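Local coordinates for ABC transporter substrate-binding protein (Rhizobium radiobacter, PDB 6TFX) that binds a mannityl opine as a periplasmic solute-binding protein and so probably hands it to an ABC importer, at residues 368-373 / 380-385; 332-337 / 358-363; 37-42 / 54-59. One frame throughout, in Å; residues are numbered along the deposited sequence.

Interaction 1 (368-373 / 380-385); sequences AAWHQM and PIVLYG. With N72 ((2~{R})-2-[[(3~{R},4~{R},5~{S})-3,4,5,6-tetrakis(oxidanyl)-2-oxidanylidene-hexyl]amino]pentanedioic acid), chain C.
W370 and H371 of helix 367-374 meet Y384 of strand 381-386 in an aromatic cluster whose H371 and Y384 line the opine pocket of this solute-binding protein, with W370 behind them. W370 contributes the most surface. Its CG stands anti to the backbone N (chi1 168°), and the indole reaches the strand with its benzo end. There CZ2 comes edge-on to the carbonyl of L383, 3.2 Å from L383 O. The neighbouring CH2 lies 3.7 Å from Y384 CD1; the two six-membered rings meet rim to rim, neither lying over the face of the other, with planes 25° apart. On its pyrrole side W370 NE1 hydrogen-bonds to V335 O.

H371 and Y384 cross at about a right angle, and each gives one hydrogen bond to the bound opine. H371 NE2 donates to atom O of the ligand at 2.8 Å, while CZ3 of W370 sits 3.7 Å above one face of the imidazole, offset toward the rim. R375 bonds to both H371 ND1 and Y384 OH. That phenol oxygen lies in the plane of the imidazole, at its edge, 3.2 Å from H371 CE1, and donates to OE2 of the ligand at 2.6 Å.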
ATOM      1  N   ALA A 368       2.570  12.480   4.979  1.00 18.32           N
ATOM      2  CA  ALA A 368       1.457  12.768   4.060  1.00 19.08           C
ATOM      3  C   ALA A 368       1.774  13.946   3.128  1.00 20.42           C
ATOM      4  O   ALA A 368       1.434  13.893   1.930  1.00 19.66           O
ATOM      5  CB  ALA A 368       0.190  13.036   4.843  1.00 21.00           C
ATOM      6  N   ALA A 369       2.462  14.982   3.659  1.00 16.40           N
ATOM      7  CA  ALA A 369       2.876  16.137   2.846  1.00 16.44           C
ATOM      8  C   ALA A 369       3.889  15.689   1.784  1.00 18.37           C
ATOM      9  O   ALA A 369       3.882  16.203   0.660  1.00 19.14           O
ATOM     10  CB  ALA A 369       3.510  17.200   3.734  1.00 18.00           C
ATOM     11  N   TRP A 370       4.808  14.764   2.170  1.00 15.22           N
ATOM     12  CA  TRP A 370       5.816  14.226   1.257  1.00 15.23           C
ATOM     13  C   TRP A 370       5.101  13.488   0.096  1.00 16.76           C
ATOM     14  O   TRP A 370       5.463  13.703  -1.059  1.00 16.81           O
ATOM     15  CB  TRP A 370       6.731  13.280   2.029  1.00 16.09           C
ATOM     16  CG  TRP A 370       7.639  12.447   1.175  1.00 16.08           C
ATOM     17  CD1 TRP A 370       8.814  12.831   0.588  1.00 18.83           C
ATOM     18  CD2 TRP A 370       7.443  11.074   0.834  1.00 14.56           C
ATOM     19  NE1 TRP A 370       9.380  11.764  -0.079  1.00 16.88           N
ATOM     20  CE2 TRP A 370       8.564  10.666   0.068  1.00 17.18           C
ATOM     21  CE3 TRP A 370       6.440  10.133   1.132  1.00 15.19           C
ATOM     22  CZ2 TRP A 370       8.702   9.355  -0.424  1.00 16.02           C
ATOM     23  CZ3 TRP A 370       6.599   8.827   0.701  1.00 15.72           C
ATOM     24  CH2 TRP A 370       7.703   8.453  -0.102  1.00 15.70           C
ATOM     25  N   HIS A 371       4.065  12.679   0.406  1.00 15.83           N
ATOM     26  CA  HIS A 371       3.275  11.986  -0.625  1.00 14.60           C
ATOM     27  C   HIS A 371       2.709  12.987  -1.636  1.00 16.98           C
ATOM     28  O   HIS A 371       2.648  12.685  -2.815  1.00 17.77           O
ATOM     29  CB  HIS A 371       2.103  11.205   0.013  1.00 15.41           C
ATOM     30  CG  HIS A 371       2.450   9.796   0.332  1.00 16.60           C
ATOM     31  ND1 HIS A 371       2.415   8.812  -0.644  1.00 16.62           N
ATOM     32  CD2 HIS A 371       2.862   9.240   1.498  1.00 17.06           C
ATOM     33  CE1 HIS A 371       2.791   7.685  -0.041  1.00 16.02           C
ATOM     34  NE2 HIS A 371       3.070   7.891   1.241  1.00 14.89           N
ATOM     35  N   GLN A 372       2.278  14.164  -1.168  1.00 15.89           N
ATOM     36  CA  GLN A 372       1.739  15.188  -2.073  1.00 16.18           C
ATOM     37  C   GLN A 372       2.881  15.795  -2.908  1.00 18.22           C
ATOM     38  O   GLN A 372       2.717  16.000  -4.103  1.00 18.74           O
ATOM     39  CB  GLN A 372       1.055  16.279  -1.239  1.00 17.93           C
ATOM     40  CG  GLN A 372       0.288  17.289  -2.073  1.00 33.97           C
ATOM     41  CD  GLN A 372      -0.362  18.322  -1.195  1.00 55.58           C
ATOM     42  OE1 GLN A 372       0.220  19.369  -0.918  1.00 53.66           O
ATOM     43  NE2 GLN A 372      -1.581  18.056  -0.737  1.00 43.88           N
ATOM     44  N   MET A 373       4.033  16.093  -2.268  1.00 15.69           N
ATOM     45  CA  MET A 373       5.177  16.707  -2.953  1.00 15.22           C
ATOM     46  C   MET A 373       5.736  15.841  -4.050  1.00 16.32           C
ATOM     47  O   MET A 373       5.960  16.327  -5.151  1.00 18.45           O
ATOM     48  CB  MET A 373       6.289  17.067  -1.971  1.00 18.61           C
ATOM     49  CG  MET A 373       5.922  18.216  -1.078  1.00 24.04           C
ATOM     50  SD  MET A 373       7.359  18.676  -0.067  1.00 29.73           S
ATOM     51  CE  MET A 373       8.390  19.434  -1.246  1.00 27.11           C
ATOM     52  N   PRO A 380      14.111  14.717  -7.282  1.00 15.93           N
ATOM     53  CA  PRO A 380      14.795  14.053  -8.421  1.00 15.57           C
ATOM     54  C   PRO A 380      14.893  12.540  -8.270  1.00 17.09           C
ATOM     55  O   PRO A 380      15.116  11.820  -9.253  1.00 17.11           O
ATOM     56  CB  PRO A 380      16.193  14.671  -8.406  1.00 18.67           C
ATOM     57  CG  PRO A 380      16.410  15.089  -6.985  1.00 21.98           C
ATOM     58  CD  PRO A 380      15.051  15.565  -6.515  1.00 18.26           C
ATOM     59  N   ILE A 381      14.836  12.067  -7.021  1.00 13.86           N
ATOM     60  CA  ILE A 381      14.857  10.648  -6.693  1.00 13.54           C
ATOM     61  C   ILE A 381      13.814  10.499  -5.609  1.00 14.63           C
ATOM     62  O   ILE A 381      13.711  11.358  -4.752  1.00 15.87           O
ATOM     63  CB  ILE A 381      16.242  10.184  -6.178  1.00 16.68           C
ATOM     64  CG1 ILE A 381      17.342  10.444  -7.238  1.00 17.51           C
ATOM     65  CG2 ILE A 381      16.194   8.664  -5.820  1.00 17.93           C
ATOM     66  CD1 ILE A 381      18.837  10.257  -6.618  1.00 22.30           C
ATOM     67  N   VAL A 382      13.054   9.409  -5.641  1.00 13.79           N
ATOM     68  CA  VAL A 382      12.003   9.162  -4.656  1.00 13.28           C
ATOM     69  C   VAL A 382      12.221   7.801  -4.026  1.00 15.61           C
ATOM     70  O   VAL A 382      12.219   6.797  -4.743  1.00 15.33           O
ATOM     71  CB  VAL A 382      10.594   9.239  -5.342  1.00 15.30           C
ATOM     72  CG1 VAL A 382       9.488   8.830  -4.364  1.00 14.69           C
ATOM     73  CG2 VAL A 382      10.317  10.642  -5.917  1.00 15.78           C
ATOM     74  N   LEU A 383      12.402   7.757  -2.702  1.00 13.79           N
ATOM     75  CA  LEU A 383      12.535   6.482  -1.985  1.00 12.75           C
ATOM     76  C   LEU A 383      11.082   6.148  -1.555  1.00 14.13           C
ATOM     77  O   LEU A 383      10.542   6.789  -0.631  1.00 13.91           O
ATOM     78  CB  LEU A 383      13.468   6.651  -0.761  1.00 13.71           C
ATOM     79  CG  LEU A 383      13.505   5.432   0.176  1.00 19.10           C
ATOM     80  CD1 LEU A 383      14.040   4.211  -0.546  1.00 18.13           C
ATOM     81  CD2 LEU A 383      14.316   5.749   1.427  1.00 19.18           C
ATOM     82  N   TYR A 384      10.468   5.165  -2.217  1.00 13.65           N
ATOM     83  CA  TYR A 384       9.065   4.821  -1.984  1.00 12.62           C
ATOM     84  C   TYR A 384       9.024   3.331  -1.618  1.00 15.54           C
ATOM     85  O   TYR A 384       9.742   2.518  -2.218  1.00 14.91           O
ATOM     86  CB  TYR A 384       8.289   5.027  -3.295  1.00 14.01           C
ATOM     87  CG  TYR A 384       6.798   5.216  -3.114  1.00 12.63           C
ATOM     88  CD1 TYR A 384       6.261   6.480  -2.847  1.00 13.30           C
ATOM     89  CD2 TYR A 384       5.920   4.133  -3.210  1.00 13.28           C
ATOM     90  CE1 TYR A 384       4.886   6.660  -2.698  1.00 13.62           C
ATOM     91  CE2 TYR A 384       4.546   4.299  -3.043  1.00 14.31           C
ATOM     92  CZ  TYR A 384       4.038   5.561  -2.749  1.00 13.99           C
ATOM     93  OH  TYR A 384       2.687   5.776  -2.649  1.00 14.43           O
ATOM     94  N   GLY A 385       8.156   2.974  -0.679  1.00 13.48           N
ATOM     95  CA  GLY A 385       8.032   1.575  -0.275  1.00 12.81           C
ATOM     96  C   GLY A 385       6.578   1.162  -0.317  1.00 14.88           C
ATOM     97  O   GLY A 385       5.740   1.793   0.336  1.00 15.44           O
TER
HETATM   98  OAB N72 C 601      11.712   0.947   6.118  1.00 21.50           O
HETATM   99  CAF N72 C 601      10.845   1.077   4.974  1.00 20.18           C
HETATM  100  CAG N72 C 601       9.481   1.813   5.196  1.00 24.02           C
HETATM  101  OAC N72 C 601       9.136   1.942   6.537  1.00 19.48           O
HETATM  102  CAH N72 C 601       8.428   1.340   4.192  1.00 18.82           C
HETATM  103  OAM N72 C 601       8.592   0.192   3.450  1.00 15.25           O
HETATM  104  CAI N72 C 601       6.936   1.092   4.290  1.00 24.60           C
HETATM  105  OAD N72 C 601       6.586   0.665   5.589  1.00 17.85           O
HETATM  106  CAJ N72 C 601       6.129   2.204   3.665  1.00 17.64           C
HETATM  107  OAE N72 C 601       6.675   2.903   2.772  1.00 16.87           O
HETATM  108  CAK N72 C 601       4.688   2.503   4.166  1.00 16.54           C
HETATM  109  N   N72 C 601       3.706   2.157   3.165  1.00 16.42           N
HETATM  110  CA  N72 C 601       2.891   3.130   2.543  1.00 24.14           C
HETATM  111  C   N72 C 601       3.249   4.581   2.707  1.00 18.56           C
HETATM  112  O   N72 C 601       3.974   5.395   2.009  1.00 16.41           O
HETATM  113  CB  N72 C 601       2.547   2.682   1.120  1.00 20.82           C
HETATM  114  CG  N72 C 601       2.155   3.726   0.074  1.00 16.80           C
HETATM  115  CD  N72 C 601       1.221   3.180  -1.009  1.00 18.84           C
HETATM  116  OE1 N72 C 601       0.400   2.237  -0.772  1.00 17.16           O
HETATM  117  OE2 N72 C 601       1.267   3.696  -2.148  1.00 16.65           O
HETATM  118  OXT N72 C 601       2.597   4.900   3.718  1.00 17.33           O
HETATM  119  O   HOH W   1      12.124  10.151  -1.050  1.00 18.00           O

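Interaction 2 (332-337 / 358-363); sequences VTMVAS and FTLNLQ
V332 and N361 share one of five backbone hydrogen bonds between 332-337 and 358-363, which run in parallel register: N361 N donates to V332 O at 2.8 Å, and N361 O in turn accepts from M334 N at 2.9 Å. Two residues on, Q363 takes the same role, giving its N-H to M334 O almost straight (177°) and receiving A336 N on its own carbonyl from above the plane. A side-chain bond reinforces the middle: T333 OG1 donates to N361 OD1 at 2.9 Å, in the carbonyl plane and on a lone pair. N361 CG is anti to its backbone N (chi1 170°), and the two side chains lie side by side, pointing the same way. On that side T333, N361 and Q363 are exposed, while V335 is buried.

The two strands are the parallel pair of a beta-alpha-beta unit, in which helix 340-353 carries the chain from the end of one strand back to the start of the next. The helix packs against L362 through A346 and Q350, on the face that also bears V332, M334 and L360. Here M334 crosses L360 obliquely, its SD pressed to a tight 3.3 Å from L360 CD1. That same methyl meets V332 CG1 at 3.8 Å, a contact between side chains pointing the same way. Farther along, A336 CB and M334 CB both border L362 CD2, the former at 4.3 Å.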
ATOM      1  N   VAL A 332      23.167  15.640  -4.540  1.00 17.95           N
ATOM      2  CA  VAL A 332      21.745  15.664  -4.908  1.00 16.84           C
ATOM      3  C   VAL A 332      20.919  15.863  -3.643  1.00 20.77           C
ATOM      4  O   VAL A 332      21.263  15.321  -2.594  1.00 21.20           O
ATOM      5  CB  VAL A 332      21.368  14.348  -5.690  1.00 22.54           C
ATOM      6  CG1 VAL A 332      21.894  13.086  -5.017  1.00 22.94           C
ATOM      7  CG2 VAL A 332      19.873  14.244  -5.989  1.00 22.91           C
ATOM      8  N   THR A 333      19.838  16.629  -3.747  1.00 17.39           N
ATOM      9  CA  THR A 333      18.892  16.835  -2.644  1.00 17.36           C
ATOM     10  C   THR A 333      17.638  16.019  -2.976  1.00 20.40           C
ATOM     11  O   THR A 333      17.072  16.166  -4.056  1.00 18.47           O
ATOM     12  CB  THR A 333      18.552  18.312  -2.464  1.00 23.45           C
ATOM     13  OG1 THR A 333      19.702  19.024  -1.981  1.00 19.74           O
ATOM     14  CG2 THR A 333      17.368  18.536  -1.514  1.00 23.56           C
ATOM     15  N   MET A 334      17.206  15.191  -2.032  1.00 19.56           N
ATOM     16  CA  MET A 334      15.994  14.395  -2.160  1.00 19.39           C
ATOM     17  C   MET A 334      15.019  14.846  -1.093  1.00 20.95           C
ATOM     18  O   MET A 334      15.417  15.084   0.044  1.00 19.58           O
ATOM     19  CB  MET A 334      16.307  12.943  -1.838  1.00 22.05           C
ATOM     20  CG  MET A 334      16.768  12.158  -2.996  1.00 27.58           C
ATOM     21  SD  MET A 334      17.259  10.564  -2.317  1.00 32.34           S
ATOM     22  CE  MET A 334      15.682   9.855  -1.930  1.00 24.05           C
ATOM     23  N   VAL A 335      13.742  14.915  -1.437  1.00 16.83           N
ATOM     24  CA  VAL A 335      12.696  15.199  -0.474  1.00 17.28           C
ATOM     25  C   VAL A 335      12.418  13.819   0.151  1.00 20.80           C
ATOM     26  O   VAL A 335      12.114  12.855  -0.565  1.00 18.21           O
ATOM     27  CB  VAL A 335      11.437  15.802  -1.145  1.00 21.82           C
ATOM     28  CG1 VAL A 335      10.430  16.210  -0.086  1.00 22.74           C
ATOM     29  CG2 VAL A 335      11.801  17.003  -2.023  1.00 21.79           C
ATOM     30  N   ALA A 336      12.572  13.726   1.468  1.00 18.94           N
ATOM     31  CA  ALA A 336      12.497  12.446   2.166  1.00 18.74           C
ATOM     32  C   ALA A 336      11.405  12.407   3.214  1.00 20.76           C
ATOM     33  O   ALA A 336      11.292  13.325   4.023  1.00 20.70           O
ATOM     34  CB  ALA A 336      13.847  12.134   2.805  1.00 20.05           C
ATOM     35  N   SER A 337      10.624  11.327   3.237  1.00 16.93           N
ATOM     36  CA  SER A 337       9.580  11.203   4.252  1.00 16.59           C
ATOM     37  C   SER A 337      10.142  11.090   5.686  1.00 19.03           C
ATOM     38  O   SER A 337      11.169  10.435   5.908  1.00 18.29           O
ATOM     39  CB  SER A 337       8.738   9.963   3.982  1.00 17.13           C
ATOM     40  OG  SER A 337       7.855   9.731   5.066  1.00 17.98           O
ATOM     41  N   PHE A 358      28.524   9.858  -4.126  1.00 15.68           N
ATOM     42  CA  PHE A 358      27.292  10.656  -4.055  1.00 16.02           C
ATOM     43  C   PHE A 358      27.127  11.253  -2.694  1.00 18.59           C
ATOM     44  O   PHE A 358      27.165  10.516  -1.701  1.00 18.36           O
ATOM     45  CB  PHE A 358      26.051   9.807  -4.364  1.00 16.12           C
ATOM     46  CG  PHE A 358      25.982   9.351  -5.804  1.00 15.84           C
ATOM     47  CD1 PHE A 358      26.624   8.192  -6.213  1.00 17.80           C
ATOM     48  CD2 PHE A 358      25.241  10.070  -6.744  1.00 16.18           C
ATOM     49  CE1 PHE A 358      26.561   7.773  -7.547  1.00 18.68           C
ATOM     50  CE2 PHE A 358      25.158   9.642  -8.074  1.00 19.06           C
ATOM     51  CZ  PHE A 358      25.819   8.496  -8.469  1.00 17.84           C
ATOM     52  N   THR A 359      26.883  12.586  -2.631  1.00 17.45           N
ATOM     53  CA  THR A 359      26.581  13.193  -1.353  1.00 18.12           C
ATOM     54  C   THR A 359      25.105  13.499  -1.407  1.00 21.46           C
ATOM     55  O   THR A 359      24.678  14.412  -2.118  1.00 19.36           O
ATOM     56  CB  THR A 359      27.385  14.476  -1.105  1.00 20.22           C
ATOM     57  OG1 THR A 359      28.770  14.184  -1.218  1.00 20.81           O
ATOM     58  CG2 THR A 359      27.091  15.055   0.275  1.00 20.56           C
ATOM     59  N   LEU A 360      24.325  12.708  -0.692  1.00 19.13           N
ATOM     60  CA  LEU A 360      22.881  12.854  -0.661  1.00 19.92           C
ATOM     61  C   LEU A 360      22.485  13.786   0.477  1.00 22.65           C
ATOM     62  O   LEU A 360      22.963  13.633   1.604  1.00 23.30           O
ATOM     63  CB  LEU A 360      22.288  11.435  -0.480  1.00 20.80           C
ATOM     64  CG  LEU A 360      20.808  11.241  -0.553  1.00 26.50           C
ATOM     65  CD1 LEU A 360      20.226  11.819  -1.850  1.00 27.70           C
ATOM     66  CD2 LEU A 360      20.485   9.759  -0.408  1.00 26.45           C
ATOM     67  N   ASN A 361      21.703  14.816   0.157  1.00 18.80           N
ATOM     68  CA  ASN A 361      21.166  15.752   1.140  1.00 17.78           C
ATOM     69  C   ASN A 361      19.681  15.372   1.269  1.00 22.43           C
ATOM     70  O   ASN A 361      18.966  15.291   0.267  1.00 22.02           O
ATOM     71  CB  ASN A 361      21.302  17.202   0.643  1.00 17.43           C
ATOM     72  CG  ASN A 361      20.557  18.226   1.477  1.00 27.07           C
ATOM     73  OD1 ASN A 361      19.770  19.043   0.957  1.00 29.44           O
ATOM     74  ND2 ASN A 361      20.778  18.211   2.776  1.00 18.86           N
ATOM     75  N   LEU A 362      19.232  15.105   2.495  1.00 18.24           N
ATOM     76  CA  LEU A 362      17.862  14.687   2.730  1.00 17.57           C
ATOM     77  C   LEU A 362      17.060  15.847   3.283  1.00 22.63           C
ATOM     78  O   LEU A 362      17.439  16.415   4.328  1.00 23.41           O
ATOM     79  CB  LEU A 362      17.840  13.505   3.710  1.00 17.24           C
ATOM     80  CG  LEU A 362      18.635  12.271   3.258  1.00 21.01           C
ATOM     81  CD1 LEU A 362      18.662  11.227   4.352  1.00 22.08           C
ATOM     82  CD2 LEU A 362      18.052  11.681   1.988  1.00 19.90           C
ATOM     83  N   GLN A 363      16.000  16.257   2.552  1.00 18.87           N
ATOM     84  CA  GLN A 363      15.143  17.350   3.016  1.00 19.00           C
ATOM     85  C   GLN A 363      13.912  16.678   3.630  1.00 22.49           C
ATOM     86  O   GLN A 363      13.085  16.144   2.887  1.00 20.63           O
ATOM     87  CB  GLN A 363      14.799  18.340   1.876  1.00 19.90           C
ATOM     88  CG  GLN A 363      13.761  19.426   2.265  1.00 30.92           C
ATOM     89  CD  GLN A 363      14.166  20.349   3.404  1.00 45.23           C
ATOM     90  OE1 GLN A 363      15.321  20.744   3.536  1.00 31.56           O
ATOM     91  NE2 GLN A 363      13.210  20.735   4.252  1.00 39.09           N
TER

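Interaction 3 (37-42 / 54-59); sequences GALVRF and ADLAES
A38 and L39 meet D55, L56 and A57 just beyond a two-stranded antiparallel sheet, strands 40-41 and 53-54, in which V40 and A54 form a non-hydrogen-bonded pair with diverging side chains. The corner of the chain follows at E58, where E58 and S59 both face K72 in a classic beta bulge. The tight part of the contact is polar and buried. L39 O is gripped by two amides: A57 N approaches on a lone pair at 2.9 Å, D55 N less directly at 3.2 Å. Just before it, A38 O takes the N-H of L56, also at 2.9 Å, in the carbonyl plane. Apolar packing closes the same side, with L39 CD2 lying 4.2 Å from A57 CB and a little farther from a methyl of L56; V91 of helix 88-98 and L73 of strand 68-73 touch both leucines.

Only around R41 and A54, both partly exposed, is the contact looser. R41 and D55 cross at about a right angle, and R41 NE stays 4.6 Å from D55 OD1, charges only and beyond a salt bridge. E53 is the salt-bridge partner of R41, and R191 that of D55 OD1. The other oxygen of D55 returns to the tight side: with CG anti to the backbone N (chi1 -160°), D55 OD2 accepts the nearly straight N-H of A38 (172°) at 2.9 Å, on the anti side but 33° out of the carboxylate plane.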
ATOM      1  N   GLY A  37     -16.355  -1.720   3.939  1.00 16.66           N
ATOM      2  CA  GLY A  37     -16.371  -3.052   3.337  1.00 16.01           C
ATOM      3  C   GLY A  37     -16.486  -2.930   1.824  1.00 18.75           C
ATOM      4  O   GLY A  37     -16.489  -1.815   1.276  1.00 18.63           O
ATOM      5  N   ALA A  38     -16.611  -4.063   1.136  1.00 15.91           N
ATOM      6  CA  ALA A  38     -16.689  -4.050  -0.318  1.00 17.07           C
ATOM      7  C   ALA A  38     -17.681  -5.133  -0.784  1.00 17.95           C
ATOM      8  O   ALA A  38     -18.320  -5.789   0.051  1.00 16.52           O
ATOM      9  CB  ALA A  38     -15.295  -4.296  -0.887  1.00 18.46           C
ATOM     10  N   LEU A  39     -17.795  -5.351  -2.108  1.00 14.97           N
ATOM     11  CA  LEU A  39     -18.650  -6.448  -2.594  1.00 14.26           C
ATOM     12  C   LEU A  39     -18.134  -7.793  -2.053  1.00 17.22           C
ATOM     13  O   LEU A  39     -18.915  -8.640  -1.619  1.00 18.30           O
ATOM     14  CB  LEU A  39     -18.628  -6.483  -4.114  1.00 14.78           C
ATOM     15  CG  LEU A  39     -19.497  -5.409  -4.801  1.00 16.42           C
ATOM     16  CD1 LEU A  39     -19.185  -5.332  -6.299  1.00 16.23           C
ATOM     17  CD2 LEU A  39     -20.987  -5.691  -4.592  1.00 17.09           C
ATOM     18  N   VAL A  40     -16.808  -7.974  -2.083  1.00 14.34           N
ATOM     19  CA  VAL A  40     -16.146  -9.213  -1.605  1.00 14.25           C
ATOM     20  C   VAL A  40     -14.978  -8.803  -0.722  1.00 17.28           C
ATOM     21  O   VAL A  40     -14.620  -7.625  -0.690  1.00 18.00           O
ATOM     22  CB  VAL A  40     -15.699 -10.115  -2.797  1.00 17.68           C
ATOM     23  CG1 VAL A  40     -16.899 -10.558  -3.630  1.00 17.63           C
ATOM     24  CG2 VAL A  40     -14.687  -9.395  -3.704  1.00 16.95           C
ATOM     25  N   ARG A  41     -14.341  -9.761  -0.022  1.00 14.64           N
ATOM     26  CA  ARG A  41     -13.239  -9.307   0.798  1.00 15.00           C
ATOM     27  C   ARG A  41     -12.193 -10.372   0.884  1.00 17.59           C
ATOM     28  O   ARG A  41     -12.500 -11.546   0.713  1.00 16.35           O
ATOM     29  CB  ARG A  41     -13.740  -8.997   2.226  1.00 15.27           C
ATOM     30  CG  ARG A  41     -14.235 -10.253   2.992  1.00 15.47           C
ATOM     31  CD  ARG A  41     -14.404  -9.897   4.448  1.00 19.90           C
ATOM     32  NE  ARG A  41     -14.814 -11.027   5.272  1.00 20.05           N
ATOM     33  CZ  ARG A  41     -15.007 -10.929   6.579  1.00 27.30           C
ATOM     34  NH1 ARG A  41     -14.806  -9.767   7.202  1.00 20.94           N
ATOM     35  NH2 ARG A  41     -15.399 -11.988   7.280  1.00 24.14           N
ATOM     36  N   PHE A  42     -10.980  -9.977   1.213  1.00 15.89           N
ATOM     37  CA  PHE A  42      -9.940 -10.940   1.546  1.00 14.57           C
ATOM     38  C   PHE A  42     -10.409 -11.587   2.874  1.00 16.84           C
ATOM     39  O   PHE A  42     -11.063 -10.930   3.694  1.00 18.22           O
ATOM     40  CB  PHE A  42      -8.647 -10.184   1.859  1.00 16.32           C
ATOM     41  CG  PHE A  42      -7.961  -9.751   0.591  1.00 17.20           C
ATOM     42  CD1 PHE A  42      -8.330  -8.570  -0.050  1.00 19.88           C
ATOM     43  CD2 PHE A  42      -6.904 -10.481   0.079  1.00 19.35           C
ATOM     44  CE1 PHE A  42      -7.701  -8.181  -1.245  1.00 20.11           C
ATOM     45  CE2 PHE A  42      -6.266 -10.086  -1.106  1.00 20.65           C
ATOM     46  CZ  PHE A  42      -6.691  -8.958  -1.772  1.00 17.30           C
ATOM     47  N   ALA A  54     -17.324 -13.778   0.210  1.00 18.45           N
ATOM     48  CA  ALA A  54     -18.445 -12.823   0.194  1.00 19.55           C
ATOM     49  C   ALA A  54     -18.316 -11.713   1.275  1.00 21.71           C
ATOM     50  O   ALA A  54     -17.859 -11.977   2.392  1.00 20.60           O
ATOM     51  CB  ALA A  54     -19.747 -13.570   0.422  1.00 21.44           C
ATOM     52  N   ASP A  55     -18.782 -10.491   0.958  1.00 18.19           N
ATOM     53  CA  ASP A  55     -18.823  -9.374   1.937  1.00 16.67           C
ATOM     54  C   ASP A  55     -20.224  -8.750   1.723  1.00 20.46           C
ATOM     55  O   ASP A  55     -21.216  -9.407   2.050  1.00 20.63           O
ATOM     56  CB  ASP A  55     -17.675  -8.360   1.731  1.00 17.88           C
ATOM     57  CG  ASP A  55     -17.347  -7.474   2.936  1.00 23.47           C
ATOM     58  OD1 ASP A  55     -17.800  -7.802   4.061  1.00 25.46           O
ATOM     59  OD2 ASP A  55     -16.619  -6.447   2.755  1.00 21.96           O
ATOM     60  N   LEU A  56     -20.333  -7.576   1.061  1.00 17.05           N
ATOM     61  CA  LEU A  56     -21.675  -7.019   0.781  1.00 16.84           C
ATOM     62  C   LEU A  56     -22.455  -7.942  -0.172  1.00 20.19           C
ATOM     63  O   LEU A  56     -23.674  -8.097  -0.022  1.00 20.86           O
ATOM     64  CB  LEU A  56     -21.544  -5.626   0.170  1.00 16.68           C
ATOM     65  CG  LEU A  56     -22.816  -5.007  -0.399  1.00 21.69           C
ATOM     66  CD1 LEU A  56     -23.881  -4.733   0.711  1.00 20.65           C
ATOM     67  CD2 LEU A  56     -22.467  -3.726  -1.114  1.00 18.89           C
ATOM     68  N   ALA A  57     -21.751  -8.528  -1.175  1.00 18.16           N
ATOM     69  CA  ALA A  57     -22.386  -9.479  -2.109  1.00 18.93           C
ATOM     70  C   ALA A  57     -22.509 -10.835  -1.426  1.00 24.18           C
ATOM     71  O   ALA A  57     -21.503 -11.364  -0.958  1.00 25.21           O
ATOM     72  CB  ALA A  57     -21.552  -9.634  -3.367  1.00 19.16           C
ATOM     73  N   GLU A  58     -23.711 -11.410  -1.383  1.00 21.01           N
ATOM     74  CA  GLU A  58     -23.843 -12.739  -0.774  1.00 22.65           C
ATOM     75  C   GLU A  58     -23.472 -13.835  -1.798  1.00 25.45           C
ATOM     76  O   GLU A  58     -23.072 -14.931  -1.408  1.00 25.37           O
ATOM     77  CB  GLU A  58     -25.251 -12.963  -0.196  1.00 25.33           C
ATOM     78  CG  GLU A  58     -26.375 -12.808  -1.204  1.00 33.84           C
ATOM     79  CD  GLU A  58     -27.772 -12.975  -0.638  1.00 58.24           C
ATOM     80  OE1 GLU A  58     -27.907 -13.131   0.598  1.00 47.64           O
ATOM     81  OE2 GLU A  58     -28.738 -12.941  -1.434  1.00 55.74           O
ATOM     82  N   SER A  59     -23.619 -13.531  -3.107  1.00 20.75           N
ATOM     83  CA  SER A  59     -23.303 -14.481  -4.178  1.00 20.94           C
ATOM     84  C   SER A  59     -23.057 -13.722  -5.471  1.00 23.30           C
ATOM     85  O   SER A  59     -23.405 -12.543  -5.585  1.00 21.76           O
ATOM     86  CB  SER A  59     -24.449 -15.479  -4.377  1.00 25.09           C
ATOM     87  OG  SER A  59     -25.613 -14.848  -4.880  1.00 26.65           O
TER

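In the fold
Along the chain the order is interaction 3, interaction 2, interaction 1. The last two are neighbours, their centres about 11 Å apart: strand 358-365 is followed directly by helix 367-374, and P380 CG packs 3.2 Å from T333 O, so the beta-alpha-beta unit of interaction 2 adjoins the pocket residues of interaction 1. Strand 381-386 belongs to a different, mixed sheet. Interaction 3 lies on the opposite side of the chain's centre from the other two, its centre about 33 Å from that of interaction 1 and 44 Å from that of interaction 2, and touches neither. The example illustrates how ligand-contacting groups can pack directly against a beta-alpha-beta unit, while interaction 3 lies away from the annotated sites.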